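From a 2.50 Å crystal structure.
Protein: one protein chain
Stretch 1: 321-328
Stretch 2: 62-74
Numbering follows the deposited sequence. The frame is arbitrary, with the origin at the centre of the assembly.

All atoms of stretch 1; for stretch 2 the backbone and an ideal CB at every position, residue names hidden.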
ATOM      1  N   GLU A 321     -20.409  -4.015 -12.662  1.00 56.72           N
ATOM      2  CA  GLU A 321     -19.027  -4.354 -12.960  1.00 56.42           C
ATOM      3  C   GLU A 321     -18.505  -3.379 -14.001  1.00 54.06           C
ATOM      4  O   GLU A 321     -19.258  -2.908 -14.855  1.00 53.20           O
ATOM      5  CB  GLU A 321     -18.921  -5.775 -13.519  1.00 59.15           C
ATOM      6  CG  GLU A 321     -19.518  -6.852 -12.634  1.00 65.02           C
ATOM      7  CD  GLU A 321     -19.331  -8.250 -13.217  1.00 69.01           C
ATOM      8  OE1 GLU A 321     -19.699  -8.471 -14.396  1.00 70.88           O
ATOM      9  OE2 GLU A 321     -18.818  -9.132 -12.492  1.00 70.55           O
ATOM     10  N   VAL A 322     -17.217  -3.066 -13.920  1.00 52.48           N
ATOM     11  CA  VAL A 322     -16.581  -2.178 -14.892  1.00 51.04           C
ATOM     12  C   VAL A 322     -15.281  -2.859 -15.299  1.00 50.26           C
ATOM     13  O   VAL A 322     -14.971  -3.936 -14.789  1.00 50.03           O
ATOM     14  CB  VAL A 322     -16.289  -0.782 -14.284  1.00 50.45           C
ATOM     15  CG1 VAL A 322     -17.594  -0.131 -13.846  1.00 48.26           C
ATOM     16  CG2 VAL A 322     -15.335  -0.908 -13.095  1.00 49.54           C
ATOM     17  N   GLU A 323     -14.530  -2.258 -16.213  1.00 50.35           N
ATOM     18  CA  GLU A 323     -13.267  -2.853 -16.633  1.00 50.52           C
ATOM     19  C   GLU A 323     -12.122  -1.874 -16.451  1.00 50.17           C
ATOM     20  O   GLU A 323     -11.727  -1.182 -17.392  1.00 50.63           O
ATOM     21  CB  GLU A 323     -13.324  -3.272 -18.094  1.00 51.74           C
ATOM     22  CG  GLU A 323     -14.547  -4.068 -18.442  1.00 54.80           C
ATOM     23  CD  GLU A 323     -14.472  -4.642 -19.831  1.00 56.57           C
ATOM     24  OE1 GLU A 323     -13.839  -3.999 -20.708  1.00 57.44           O
ATOM     25  OE2 GLU A 323     -15.053  -5.732 -20.037  1.00 56.46           O
ATOM     26  N   THR A 324     -11.583  -1.824 -15.239  1.00 49.40           N
ATOM     27  CA  THR A 324     -10.474  -0.926 -14.944  1.00 48.83           C
ATOM     28  C   THR A 324      -9.379  -1.647 -14.167  1.00 46.74           C
ATOM     29  O   THR A 324      -9.592  -2.732 -13.626  1.00 44.93           O
ATOM     30  CB  THR A 324     -10.949   0.284 -14.119  1.00 50.45           C
ATOM     31  OG1 THR A 324     -11.526  -0.175 -12.887  1.00 50.67           O
ATOM     32  CG2 THR A 324     -11.990   1.087 -14.899  1.00 49.06           C
ATOM     33  N   SER A 325      -8.207  -1.033 -14.102  1.00 45.75           N
ATOM     34  CA  SER A 325      -7.101  -1.651 -13.392  1.00 45.65           C
ATOM     35  C   SER A 325      -7.297  -1.722 -11.895  1.00 45.18           C
ATOM     36  O   SER A 325      -6.752  -2.610 -11.241  1.00 44.56           O
ATOM     37  CB  SER A 325      -5.804  -0.892 -13.653  1.00 45.67           C
ATOM     38  OG  SER A 325      -5.482  -0.872 -15.034  1.00 51.31           O
ATOM     39  N   ASN A 326      -8.068  -0.787 -11.321  1.00 46.13           N
ATOM     40  CA  ASN A 326      -8.149  -0.767  -9.860  1.00 45.68           C
ATOM     41  C   ASN A 326      -9.506  -0.614  -9.164  1.00 46.64           C
ATOM     42  O   ASN A 326      -9.541  -0.489  -7.944  1.00 46.51           O
ATOM     43  CB  ASN A 326      -7.207   0.328  -9.351  1.00 43.26           C
ATOM     44  CG  ASN A 326      -5.779   0.098  -9.760  1.00 42.13           C
ATOM     45  OD1 ASN A 326      -5.020  -0.584  -9.084  1.00 42.71           O
ATOM     46  ND2 ASN A 326      -5.394   0.698 -10.879  1.00 42.31           N
ATOM     47  N   TRP A 327     -10.622  -0.612  -9.886  1.00 46.23           N
ATOM     48  CA  TRP A 327     -11.892  -0.489  -9.184  1.00 45.44           C
ATOM     49  C   TRP A 327     -12.047  -1.728  -8.323  1.00 45.78           C
ATOM     50  O   TRP A 327     -11.879  -2.851  -8.801  1.00 46.47           O
ATOM     51  CB  TRP A 327     -13.067  -0.277 -10.167  1.00 46.06           C
ATOM     52  CG  TRP A 327     -14.370  -0.349  -9.456  1.00 46.51           C
ATOM     53  CD1 TRP A 327     -15.219  -1.418  -9.381  1.00 46.15           C
ATOM     54  CD2 TRP A 327     -14.945   0.679  -8.644  1.00 47.50           C
ATOM     55  NE1 TRP A 327     -16.284  -1.121  -8.566  1.00 47.10           N
ATOM     56  CE2 TRP A 327     -16.143   0.158  -8.099  1.00 48.35           C
ATOM     57  CE3 TRP A 327     -14.565   1.988  -8.318  1.00 46.61           C
ATOM     58  CZ2 TRP A 327     -16.966   0.904  -7.244  1.00 48.11           C
ATOM     59  CZ3 TRP A 327     -15.380   2.728  -7.471  1.00 47.52           C
ATOM     60  CH2 TRP A 327     -16.568   2.183  -6.943  1.00 47.79           C
ATOM     61  N   PRO A 328     -12.377  -1.526  -7.037  1.00 45.98           N
ATOM     62  CA  PRO A 328     -12.605  -2.641  -6.118  1.00 47.34           C
ATOM     63  C   PRO A 328     -14.085  -2.994  -6.012  1.00 49.20           C
ATOM     64  O   PRO A 328     -14.924  -2.113  -5.838  1.00 51.26           O
ATOM     65  CB  PRO A 328     -12.064  -2.102  -4.814  1.00 46.71           C
ATOM     66  CG  PRO A 328     -12.537  -0.680  -4.873  1.00 47.02           C
ATOM     67  CD  PRO A 328     -12.269  -0.256  -6.303  1.00 45.66           C
ATOM     68  N   UNK A  62      -1.970   7.819  -7.694  1.00 16.14           N
ATOM     69  CA  UNK A  62      -2.147   6.516  -8.313  1.00 15.74           C
ATOM     70  C   UNK A  62      -2.667   5.540  -7.262  1.00 17.33           C
ATOM     71  O   UNK A  62      -2.253   5.627  -6.083  1.00 15.28           O
ATOM     72  CB  UNK A  62      -0.838   6.016  -8.928  1.00 15.74           C
ATOM     73  N   UNK A  63      -3.549   4.610  -7.642  1.00 17.33           N
ATOM     74  CA  UNK A  63      -4.052   4.415  -9.013  1.00 19.54           C
ATOM     75  C   UNK A  63      -4.972   5.459  -9.666  1.00 21.27           C
ATOM     76  O   UNK A  63      -5.337   5.255 -10.842  1.00 22.64           O
ATOM     77  CB  UNK A  63      -4.811   3.087  -9.030  1.00 19.54           C
ATOM     78  N   UNK A  64      -5.348   6.529  -8.976  1.00 20.37           N
ATOM     79  CA  UNK A  64      -6.172   7.554  -9.625  1.00 19.44           C
ATOM     80  C   UNK A  64      -5.252   8.315 -10.554  1.00 19.22           C
ATOM     81  O   UNK A  64      -4.126   8.591 -10.174  1.00 21.24           O
ATOM     82  CB  UNK A  64      -6.845   8.484  -8.614  1.00 19.44           C
ATOM     83  N   UNK A  65      -5.700   8.651 -11.759  1.00 18.14           N
ATOM     84  CA  UNK A  65      -7.036   8.310 -12.248  1.00 17.53           C
ATOM     85  C   UNK A  65      -6.954   7.266 -13.342  1.00 17.77           C
ATOM     86  O   UNK A  65      -7.972   6.718 -13.775  1.00 20.10           O
ATOM     87  CB  UNK A  65      -7.759   9.556 -12.763  1.00 17.53           C
ATOM     88  N   UNK A  66      -5.732   6.992 -13.791  1.00 18.16           N
ATOM     89  CA  UNK A  66      -5.499   6.000 -14.839  1.00 17.42           C
ATOM     90  C   UNK A  66      -6.087   4.625 -14.479  1.00 18.13           C
ATOM     91  O   UNK A  66      -6.533   3.891 -15.348  1.00 20.90           O
ATOM     92  CB  UNK A  66      -3.998   5.869 -15.103  1.00 17.42           C
ATOM     93  N   UNK A  67      -6.080   4.285 -13.191  1.00 19.98           N
ATOM     94  CA  UNK A  67      -6.598   3.017 -12.704  1.00 17.69           C
ATOM     95  C   UNK A  67      -8.111   2.920 -12.784  1.00 19.24           C
ATOM     96  O   UNK A  67      -8.704   1.844 -12.569  1.00 20.88           O
ATOM     97  CB  UNK A  67      -6.149   2.797 -11.258  1.00 17.69           C
ATOM     98  N   UNK A  68      -8.759   4.034 -13.099  1.00 16.63           N
ATOM     99  CA  UNK A  68     -10.205   4.006 -13.271  1.00 18.25           C
ATOM    100  C   UNK A  68     -10.647   4.357 -14.679  1.00 15.33           C
ATOM    101  O   UNK A  68     -11.736   4.880 -14.900  1.00 18.61           O
ATOM    102  CB  UNK A  68     -10.863   4.967 -12.279  1.00 18.25           C
ATOM    103  N   UNK A  69      -9.773   4.060 -15.629  1.00 15.99           N
ATOM    104  CA  UNK A  69     -10.071   4.256 -17.045  1.00 17.35           C
ATOM    105  C   UNK A  69     -10.574   2.899 -17.557  1.00 16.36           C
ATOM    106  O   UNK A  69      -9.976   1.859 -17.265  1.00 18.07           O
ATOM    107  CB  UNK A  69      -8.852   4.750 -17.826  1.00 17.35           C
ATOM    108  N   UNK A  70     -11.666   2.914 -18.309  1.00 16.68           N
ATOM    109  CA  UNK A  70     -12.231   1.699 -18.876  1.00 18.25           C
ATOM    110  C   UNK A  70     -13.749   1.663 -18.895  1.00 20.04           C
ATOM    111  O   UNK A  70     -14.426   2.539 -18.308  1.00 15.99           O
ATOM    112  CB  UNK A  70     -11.714   0.489 -18.096  1.00 18.25           C
ATOM    113  N   UNK A  71     -14.162   0.628 -19.543  1.00 53.70           N
ATOM    114  CA  UNK A  71     -15.596   0.411 -19.660  1.00 53.97           C
ATOM    115  C   UNK A  71     -16.312   0.556 -18.316  1.00 53.39           C
ATOM    116  O   UNK A  71     -15.969  -0.113 -17.340  1.00 53.22           O
ATOM    117  CB  UNK A  71     -15.866  -0.976 -20.247  1.00 53.97           C
ATOM    118  N   UNK A  72     -17.299   1.447 -18.263  1.00 52.87           N
ATOM    119  CA  UNK A  72     -18.044   1.662 -17.032  1.00 51.85           C
ATOM    120  C   UNK A  72     -17.528   2.824 -16.194  1.00 52.14           C
ATOM    121  O   UNK A  72     -18.158   3.203 -15.195  1.00 50.18           O
ATOM    122  CB  UNK A  72     -18.017   0.384 -16.192  1.00 51.85           C
ATOM    123  N   UNK A  73     -16.377   3.379 -16.588  1.00 50.94           N
ATOM    124  CA  UNK A  73     -15.772   4.502 -15.878  1.00 51.20           C
ATOM    125  C   UNK A  73     -15.064   5.470 -16.814  1.00 51.41           C
ATOM    126  O   UNK A  73     -15.494   5.676 -17.947  1.00 52.73           O
ATOM    127  CB  UNK A  73     -14.783   3.986 -14.831  1.00 51.20           C
ATOM    128  N   UNK A  74     -13.974   6.059 -16.333  1.00 50.48           N
ATOM    129  CA  UNK A  74     -13.222   7.040 -17.100  1.00 50.51           C
ATOM    130  C   UNK A  74     -12.883   6.652 -18.528  1.00 49.86           C
ATOM    131  O   UNK A  74     -12.530   5.508 -18.802  1.00 49.57           O
ATOM    132  CB  UNK A  74     -11.919   7.349 -16.360  1.00 50.51           C
TER

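Position 62 has nothing of stretch 1 within 5.5 Å of its ideal CB, so stretch 1 leaves the choice open; it is Glu62, whose side-chain end leads away. At 63 the CB points toward stretch 1 and lies 3.1 Å from Asn326 ND2, tight enough to favour a compact side chain. The peptide bond before it is cis, which strongly suggests proline, and Pro63 is found. Positions 64, 65 and 66 are likewise unconstrained by stretch 1, although the bond before 65 is also cis; they are Ala64, His65 and Val66.

At 67 an ideal CB would stand 2.3 Å from Asn326 ND2, a clash that leaves room for glycine alone. With no side chain, Gly67 lets the two stretches come close (CA atoms of Gly67 and Ser325 4.7 Å apart), and its carbonyl O accepts a hydrogen bond from Asn326 N (3.0 Å) while Thr324 CB packs 3.1 Å from the same Gly67 O.

The CB of 68 points sideways, 4.8 Å from Thr324 CG2, and a long apolar or aromatic side chain could reach the backbone around 326 and 327. Phe68 does so: its CE2 lies 3.6 Å from Trp327 N and approaches the edge of the indole, near the ring plane. At 69 the CB points away, so many residues would suit; Ile69 contributes its backbone, and water 1 links Ile69 O (2.8 Å) to Ser325 N (2.9 Å).

Position 70 has phi/psi of 142/173, which by itself calls for glycine, and a CB would fall 1.8 Å from Glu323 O. Gly70 instead brings its CA to 3.3 Å from Glu323 O in a CA-H...O contact and opens a type II turn.

The CB of 71 points toward stretch 1, 3.7 Å from Glu323 OE1. A basic or polar side chain would suit this acidic neighbour. Lys71 is fully extended, with NZ 4.4 Å from Glu323 OE2, beyond a salt bridge; the firmer tie is Glu323 N to Lys71 O, a 2.8 Å hydrogen bond.

At 72, phi/psi of 95/-8 again demands glycine, and a CB would clash with Val322 CG1 at 2.4 Å. Gly72 fits the third place of the turn.

The CB of 73 points toward stretch 1, 4.0 Å from Thr324 CG2, with Val322 and the Trp327 ring beyond; a long, flexible apolar side chain could reach both. Met73 places SD 4.1 Å from Val322 CG2 and CE 3.8 Å from Trp327 CE3. Position 74 meets nothing of stretch 1 and is Leu74.

Stretch 2 62-74: EPAHVGFIGKGML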
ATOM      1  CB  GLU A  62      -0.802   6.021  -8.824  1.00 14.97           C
ATOM      2  CG  GLU A  62      -0.197   6.882  -9.916  1.00 18.29           C
ATOM      3  CD  GLU A  62       0.343   8.204  -9.403  1.00 20.29           C
ATOM      4  OE1 GLU A  62       0.552   8.325  -8.191  1.00 24.78           O
ATOM      5  OE2 GLU A  62       0.563   9.132 -10.220  1.00 25.29           O
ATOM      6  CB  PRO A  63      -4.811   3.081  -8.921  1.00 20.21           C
ATOM      7  CG  PRO A  63      -5.261   3.036  -7.491  1.00 19.61           C
ATOM      8  CD  PRO A  63      -4.129   3.637  -6.701  1.00 17.30           C
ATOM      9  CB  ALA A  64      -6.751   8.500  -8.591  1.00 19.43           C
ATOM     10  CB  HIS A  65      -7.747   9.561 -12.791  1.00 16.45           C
ATOM     11  CG  HIS A  65      -8.056  10.575 -11.734  1.00 16.96           C
ATOM     12  ND1 HIS A  65      -9.234  10.570 -11.023  1.00 13.56           N
ATOM     13  CD2 HIS A  65      -7.336  11.625 -11.266  1.00 14.32           C
ATOM     14  CE1 HIS A  65      -9.230  11.577 -10.163  1.00 18.93           C
ATOM     15  NE2 HIS A  65      -8.088  12.231 -10.290  1.00 16.82           N
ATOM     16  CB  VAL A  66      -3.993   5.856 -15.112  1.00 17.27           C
ATOM     17  CG1 VAL A  66      -3.737   4.702 -16.023  1.00 12.64           C
ATOM     18  CG2 VAL A  66      -3.401   7.154 -15.669  1.00 16.33           C
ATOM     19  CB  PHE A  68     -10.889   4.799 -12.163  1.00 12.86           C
ATOM     20  CG  PHE A  68     -10.380   4.421 -10.823  1.00 16.87           C
ATOM     21  CD1 PHE A  68      -9.473   5.246 -10.154  1.00 17.61           C
ATOM     22  CD2 PHE A  68     -10.785   3.236 -10.225  1.00 11.90           C
ATOM     23  CE1 PHE A  68      -8.977   4.916  -8.906  1.00 16.33           C
ATOM     24  CE2 PHE A  68     -10.300   2.897  -8.993  1.00 22.13           C
ATOM     25  CZ  PHE A  68      -9.373   3.763  -8.313  1.00 16.77           C
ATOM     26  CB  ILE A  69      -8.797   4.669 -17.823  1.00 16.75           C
ATOM     27  CG1 ILE A  69      -8.433   6.120 -17.542  1.00 12.14           C
ATOM     28  CG2 ILE A  69      -8.971   4.424 -19.333  1.00 14.53           C
ATOM     29  CD1 ILE A  69      -7.073   6.487 -18.077  1.00 14.53           C
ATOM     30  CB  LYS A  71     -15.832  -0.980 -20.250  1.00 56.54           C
ATOM     31  CG  LYS A  71     -17.275  -1.316 -20.557  1.00 60.04           C
ATOM     32  CD  LYS A  71     -17.381  -2.734 -21.101  1.00 62.76           C
ATOM     33  CE  LYS A  71     -18.817  -3.102 -21.428  1.00 63.96           C
ATOM     34  NZ  LYS A  71     -18.902  -4.523 -21.866  1.00 66.00           N
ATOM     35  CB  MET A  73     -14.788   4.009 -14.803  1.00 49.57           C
ATOM     36  CG  MET A  73     -15.465   3.382 -13.594  1.00 50.33           C
ATOM     37  SD  MET A  73     -14.371   2.979 -12.199  1.00 51.63           S
ATOM     38  CE  MET A  73     -14.546   4.462 -11.206  1.00 50.01           C
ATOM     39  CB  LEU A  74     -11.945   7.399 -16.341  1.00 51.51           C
ATOM     40  CG  LEU A  74     -11.968   8.727 -15.573  1.00 52.26           C
ATOM     41  CD1 LEU A  74     -13.336   8.977 -14.957  1.00 51.42           C
ATOM     42  CD2 LEU A  74     -10.876   8.700 -14.510  1.00 52.32           C
TER
HETATM   43  O   HOH W   1      -7.827   1.408 -15.573  1.00 39.10           O
HETATM   44  O   HOH W   2     -12.823  -1.316 -20.388  1.00 63.03           O
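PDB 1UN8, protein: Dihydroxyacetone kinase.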